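Local coordinates for protein lyase/mutase (Burkholderia cenocepacia, PDB 4LSB) that belongs to the phosphoenolpyruvate phosphomutase family of TIM-barrel enzymes, is named a lyase/mutase, and holds a magnesium ion, at residues C165-H170 / D176-R181; I124-G129 / T133-R138. All coordinates share one frame; numbering follows the deposited sequence.

Contact 1: C165-H170 / D176-R181; sequences CENYLH and DDTIAR
N167 and T178 mark the closest backbone approach, CA to CA 6.4 Å, where the short 3-10 segment 167-169 lies against the early turns of helix 175-187. The N167 amide makes both hydrogen bonds of the contact. Its ND2 gives one hydrogen to D177 OD2 at 3.1 Å, with an N-H...O angle of 166°. The other goes from ND2 to T178 OG1 at 3.0 Å. Both acceptors lie within 7° of the amide plane, so the pair of bonds fixes the rotation of that plane. D177 OD2 takes the N167 hydrogen on its anti lone pair, while R181 NE, 2.9 Å from the same OD2, comes from the syn side but tilted out of the carboxylate plane, in a salt bridge within the helix. T178 OG1 is beside its own backbone N (chi1 -59°), which points it at N167; it also bonds to D174 O, and it sits at the edge of the Y168 ring, 3.4 Å from CE1. The anti methyl CG2 of T178 turns instead to C165, whose SG lies 3.9 Å away. That sulfur also rests on the extended aliphatic part of R181, 3.5 Å from CD. R181 then carries its guanidinium onward, NH2 bonding to Y136 O and NH1 to Y185 OH. The contact lies within a strand-to-helix connection of a TIM barrel, where the loop after strand 160-164 is fastened to the following helix.

Contact 2: I124-G129 / T133-R138; sequences IEDATG and TPIYAR
The T128 methyl CG2 sits over the face of the Y136 ring, only 9° off the ring normal and 3.6 Å from the ring centroid, a CH-pi contact. Both residues belong to the TIM-barrel loop after strand 121-125, where A127 and I135 form a single antiparallel bridge as a non-hydrogen-bonded pair, their CA atoms 4.6 Å apart. Two backbone hydrogen bonds frame that bridge: Y136 N to D126 O at 3.0 Å and T128 N to P134 O. CA-H...O contacts lie between them, from I135 CA to D126 O and from A127 CA to P134 O. T128 adds a side-chain bond, OG1 donating to T133 O at 2.6 Å. Its chi1 of 58° sets OG1 between the backbone N and the carbonyl carbon and leaves CG2 beside that N, turned to the ring. On the other side of the bridge, I135 CG2 packs 4.0 Å from D126 CG. The carboxylate beside it is held by outside partners: OD1 by E166 N, OD2 by Y185 OH.

Farther out, Y136 OH bonds to D102 OD1 and N98 ND2, anchoring the far end of the ring, and R144 makes a cation-pi contact with the ring. At the strand end the E125 side chain comes within about 4 Å of the magnesium ion, whose site includes S58 and E97. Near the turn, one water accepts from G129 N at 2.9 Å and donates to P134 O at 2.7 Å.

In the fold
Along the chain, contact 2 comes first: the polypeptide leaves strand 121-125, doubles back through the three residues after G129, and closes at 133-138, where helix 138-153 starts. That helix leads to strand 160-164, whose following loop opens contact 1, which closes, after five intervening residues, on helix 175-187. The contacts are therefore in series, neither nested nor crossed, and each closes a loop between a strand and the next helix. The centres of contact 1 and contact 2 lie about 10 Å apart. Two hydrogen bonds, one from each segment of contact 1, reach contact 2, tying adjacent strand-to-helix loops of the barrel together.

Contact 1: C165-H170 / D176-R181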
loop_
_atom_site.group_PDB
_atom_site.type_symbol
_atom_site.label_atom_id
_atom_site.label_comp_id
_atom_site.label_asym_id
_atom_site.label_seq_id
_atom_site.Cartn_x
_atom_site.Cartn_y
_atom_site.Cartn_z
ATOM N N CYS B 165 1.446 24.816 -12.310
ATOM C CA CYS B 165 0.300 25.711 -12.478
ATOM C C CYS B 165 -0.973 24.865 -12.491
ATOM O O CYS B 165 -1.148 23.961 -13.340
ATOM C CB CYS B 165 0.406 26.559 -13.734
ATOM S SG CYS B 165 -1.117 27.498 -13.997
ATOM N N GLU B 166 -1.855 25.149 -11.538
ATOM C CA GLU B 166 -2.960 24.263 -11.261
ATOM C C GLU B 166 -4.278 24.690 -11.912
ATOM O O GLU B 166 -5.316 24.122 -11.616
ATOM C CB GLU B 166 -3.140 24.123 -9.753
ATOM C CG GLU B 166 -1.907 23.642 -9.049
ATOM C CD GLU B 166 -1.524 22.222 -9.428
ATOM O OE1 GLU B 166 -2.279 21.295 -9.061
ATOM O OE2 GLU B 166 -0.472 22.017 -10.076
ATOM N N ASN B 167 -4.199 25.682 -12.783
ATOM C CA ASN B 167 -5.359 26.270 -13.448
ATOM C C ASN B 167 -6.398 25.281 -13.910
ATOM O O ASN B 167 -7.595 25.438 -13.595
ATOM C CB ASN B 167 -4.918 27.084 -14.639
ATOM C CG ASN B 167 -4.618 28.524 -14.295
ATOM O OD1 ASN B 167 -4.906 28.991 -13.199
ATOM N ND2 ASN B 167 -4.038 29.231 -15.234
ATOM N N TYR B 168 -5.948 24.260 -14.642
ATOM C CA TYR B 168 -6.865 23.314 -15.268
ATOM C C TYR B 168 -7.530 22.389 -14.274
ATOM O O TYR B 168 -8.510 21.734 -14.632
ATOM C CB TYR B 168 -6.154 22.474 -16.354
ATOM C CG TYR B 168 -6.034 23.161 -17.702
ATOM C CD1 TYR B 168 -5.291 24.340 -17.864
ATOM C CD2 TYR B 168 -6.651 22.621 -18.829
ATOM C CE1 TYR B 168 -5.177 24.954 -19.096
ATOM C CE2 TYR B 168 -6.544 23.224 -20.068
ATOM C CZ TYR B 168 -5.820 24.375 -20.212
ATOM O OH TYR B 168 -5.739 24.941 -21.436
ATOM N N LEU B 169 -6.998 22.289 -13.054
ATOM C CA LEU B 169 -7.666 21.506 -12.015
ATOM C C LEU B 169 -8.709 22.325 -11.214
ATOM O O LEU B 169 -9.435 21.745 -10.394
ATOM C CB LEU B 169 -6.675 20.853 -11.060
ATOM C CG LEU B 169 -5.527 20.020 -11.664
ATOM C CD1 LEU B 169 -4.696 19.447 -10.523
ATOM C CD2 LEU B 169 -6.001 18.891 -12.569
ATOM N N HIS B 170 -8.807 23.626 -11.445
ATOM C CA HIS B 170 -9.729 24.471 -10.682
ATOM C C HIS B 170 -10.642 25.319 -11.596
ATOM O O HIS B 170 -10.857 26.515 -11.383
ATOM C CB HIS B 170 -8.936 25.354 -9.695
ATOM C CG HIS B 170 -8.218 24.574 -8.639
ATOM N ND1 HIS B 170 -6.971 24.022 -8.842
ATOM C CD2 HIS B 170 -8.593 24.208 -7.389
ATOM C CE1 HIS B 170 -6.603 23.358 -7.759
ATOM N NE2 HIS B 170 -7.569 23.456 -6.863
ATOM N N ASP B 176 -3.706 30.183 -22.361
ATOM C CA ASP B 176 -2.829 31.307 -22.382
ATOM C C ASP B 176 -2.391 31.824 -20.999
ATOM O O ASP B 176 -1.252 32.179 -20.852
ATOM C CB ASP B 176 -3.434 32.389 -23.240
ATOM C CG ASP B 176 -3.484 31.970 -24.679
ATOM O OD1 ASP B 176 -2.467 32.164 -25.397
ATOM O OD2 ASP B 176 -4.526 31.395 -25.078
ATOM N N ASP B 177 -3.272 31.845 -19.995
ATOM C CA ASP B 177 -2.831 32.206 -18.629
ATOM C C ASP B 177 -1.874 31.138 -18.096
ATOM O O ASP B 177 -0.870 31.430 -17.443
ATOM C CB ASP B 177 -3.986 32.319 -17.628
ATOM C CG ASP B 177 -3.528 32.951 -16.268
ATOM O OD1 ASP B 177 -3.125 34.116 -16.298
ATOM O OD2 ASP B 177 -3.569 32.301 -15.180
ATOM N N THR B 178 -2.224 29.897 -18.375
ATOM C CA THR B 178 -1.454 28.773 -17.893
ATOM C C THR B 178 -0.037 28.840 -18.472
ATOM O O THR B 178 0.928 28.715 -17.731
ATOM C CB THR B 178 -2.178 27.478 -18.193
ATOM O OG1 THR B 178 -3.468 27.479 -17.558
ATOM C CG2 THR B 178 -1.365 26.277 -17.668
ATOM N N ILE B 179 0.099 29.029 -19.789
ATOM C CA ILE B 179 1.436 29.193 -20.404
ATOM C C ILE B 179 2.171 30.369 -19.831
ATOM O O ILE B 179 3.363 30.282 -19.567
ATOM C CB ILE B 179 1.368 29.225 -21.955
ATOM C CG1 ILE B 179 1.192 27.803 -22.492
ATOM C CG2 ILE B 179 2.580 29.835 -22.614
ATOM C CD1 ILE B 179 0.613 27.778 -23.898
ATOM N N ALA B 180 1.477 31.475 -19.606
ATOM C CA ALA B 180 2.154 32.679 -19.141
ATOM C C ALA B 180 2.724 32.435 -17.767
ATOM O O ALA B 180 3.827 32.832 -17.469
ATOM C CB ALA B 180 1.220 33.866 -19.130
ATOM N N ARG B 181 1.954 31.805 -16.899
ATOM C CA ARG B 181 2.454 31.434 -15.547
ATOM C C ARG B 181 3.703 30.550 -15.641
ATOM O O ARG B 181 4.737 30.782 -14.964
ATOM C CB ARG B 181 1.349 30.721 -14.789
ATOM C CG ARG B 181 0.264 31.681 -14.269
ATOM C CD ARG B 181 -0.857 30.927 -13.560
ATOM N NE ARG B 181 -1.786 31.893 -12.962
ATOM C CZ ARG B 181 -1.618 32.511 -11.796
ATOM N NH1 ARG B 181 -0.567 32.256 -11.026
ATOM N NH2 ARG B 181 -2.528 33.379 -11.378
#

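Contact 2: I124-G129 / T133-R138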
loop_
_atom_site.group_PDB
_atom_site.type_symbol
_atom_site.label_atom_id
_atom_site.label_comp_id
_atom_site.label_asym_id
_atom_site.label_seq_id
_atom_site.Cartn_x
_atom_site.Cartn_y
_atom_site.Cartn_z
ATOM N N ILE B 124 6.309 22.598 -6.542
ATOM C CA ILE B 124 5.565 23.617 -5.800
ATOM C C ILE B 124 4.460 24.104 -6.696
ATOM O O ILE B 124 4.712 24.631 -7.776
ATOM C CB ILE B 124 6.446 24.806 -5.364
ATOM C CG1 ILE B 124 7.544 24.360 -4.402
ATOM C CG2 ILE B 124 5.628 25.876 -4.658
ATOM C CD1 ILE B 124 7.085 23.786 -3.052
ATOM N N GLU B 125 3.235 23.942 -6.224
ATOM C CA GLU B 125 2.091 24.348 -7.009
ATOM C C GLU B 125 1.494 25.670 -6.581
ATOM O O GLU B 125 1.735 26.145 -5.454
ATOM C CB GLU B 125 1.037 23.254 -7.014
ATOM C CG GLU B 125 0.408 22.973 -5.684
ATOM C CD GLU B 125 -0.207 21.577 -5.583
ATOM O OE1 GLU B 125 0.363 20.547 -6.037
ATOM O OE2 GLU B 125 -1.278 21.520 -4.970
ATOM N N ASP B 126 0.711 26.266 -7.471
ATOM C CA ASP B 126 0.058 27.588 -7.199
ATOM C C ASP B 126 -1.426 27.509 -6.802
ATOM O O ASP B 126 -2.191 28.418 -7.059
ATOM C CB ASP B 126 0.274 28.528 -8.400
ATOM C CG ASP B 126 -0.290 27.956 -9.723
ATOM O OD1 ASP B 126 -0.979 26.946 -9.619
ATOM O OD2 ASP B 126 -0.054 28.524 -10.801
ATOM N N ALA B 127 -1.832 26.401 -6.206
ATOM C CA ALA B 127 -3.165 26.250 -5.667
ATOM C C ALA B 127 -3.121 26.666 -4.213
ATOM O O ALA B 127 -2.297 26.186 -3.442
ATOM C CB ALA B 127 -3.670 24.823 -5.783
ATOM N N THR B 128 -4.059 27.537 -3.855
ATOM C CA THR B 128 -4.087 28.173 -2.541
ATOM C C THR B 128 -4.774 27.246 -1.552
ATOM O O THR B 128 -4.531 27.325 -0.339
ATOM C CB THR B 128 -4.924 29.442 -2.611
ATOM O OG1 THR B 128 -6.229 29.085 -3.049
ATOM C CG2 THR B 128 -4.355 30.423 -3.620
ATOM N N GLY B 129 -5.658 26.386 -2.067
ATOM C CA GLY B 129 -6.551 25.590 -1.223
ATOM C C GLY B 129 -7.812 26.333 -0.826
ATOM O O GLY B 129 -8.660 25.776 -0.145
ATOM N N THR B 133 -10.495 31.957 -3.902
ATOM C CA THR B 133 -9.394 32.353 -4.772
ATOM C C THR B 133 -8.448 31.161 -4.941
ATOM O O THR B 133 -7.426 31.079 -4.230
ATOM C CB THR B 133 -8.628 33.515 -4.130
ATOM O OG1 THR B 133 -9.537 34.581 -3.845
ATOM C CG2 THR B 133 -7.523 34.024 -5.061
ATOM N N PRO B 134 -8.784 30.227 -5.864
ATOM C CA PRO B 134 -8.161 28.874 -5.822
ATOM C C PRO B 134 -6.716 28.844 -6.314
ATOM O O PRO B 134 -6.020 27.861 -6.072
ATOM C CB PRO B 134 -9.070 28.035 -6.749
ATOM C CG PRO B 134 -9.718 29.040 -7.656
ATOM C CD PRO B 134 -9.530 30.434 -7.120
ATOM N N ILE B 135 -6.290 29.913 -6.970
ATOM C CA ILE B 135 -4.951 30.000 -7.565
ATOM C C ILE B 135 -4.332 31.299 -7.068
ATOM O O ILE B 135 -4.989 32.335 -7.114
ATOM C CB ILE B 135 -4.986 30.045 -9.116
ATOM C CG1 ILE B 135 -5.708 28.837 -9.686
ATOM C CG2 ILE B 135 -3.579 30.146 -9.695
ATOM C CD1 ILE B 135 -4.962 27.507 -9.619
ATOM N N TYR B 136 -3.088 31.245 -6.591
ATOM C CA TYR B 136 -2.388 32.454 -6.154
ATOM C C TYR B 136 -2.304 33.473 -7.288
ATOM O O TYR B 136 -2.130 33.113 -8.441
ATOM C CB TYR B 136 -0.945 32.180 -5.652
ATOM C CG TYR B 136 -0.852 31.364 -4.389
ATOM C CD1 TYR B 136 -1.051 31.937 -3.119
ATOM C CD2 TYR B 136 -0.561 30.028 -4.455
ATOM C CE1 TYR B 136 -0.982 31.162 -1.977
ATOM C CE2 TYR B 136 -0.487 29.251 -3.328
ATOM C CZ TYR B 136 -0.683 29.806 -2.088
ATOM O OH TYR B 136 -0.628 28.968 -1.007
ATOM N N ALA B 137 -2.367 34.762 -6.951
ATOM C CA ALA B 137 -2.088 35.814 -7.941
ATOM C C ALA B 137 -0.685 35.655 -8.565
ATOM O O ALA B 137 0.264 35.217 -7.901
ATOM C CB ALA B 137 -2.258 37.191 -7.313
ATOM N N ARG B 138 -0.557 36.041 -9.830
ATOM C CA ARG B 138 0.701 35.917 -10.585
ATOM C C ARG B 138 1.934 36.411 -9.837
ATOM O O ARG B 138 2.985 35.766 -9.835
ATOM C CB ARG B 138 0.593 36.680 -11.919
ATOM C CG ARG B 138 1.803 36.646 -12.870
ATOM C CD ARG B 138 1.752 35.488 -13.885
ATOM N NE ARG B 138 0.940 35.732 -15.106
ATOM C CZ ARG B 138 1.394 36.321 -16.218
ATOM N NH1 ARG B 138 2.650 36.766 -16.293
ATOM N NH2 ARG B 138 0.601 36.486 -17.271
HETATM O O HOH W 1 -6.932 25.753 -4.623
#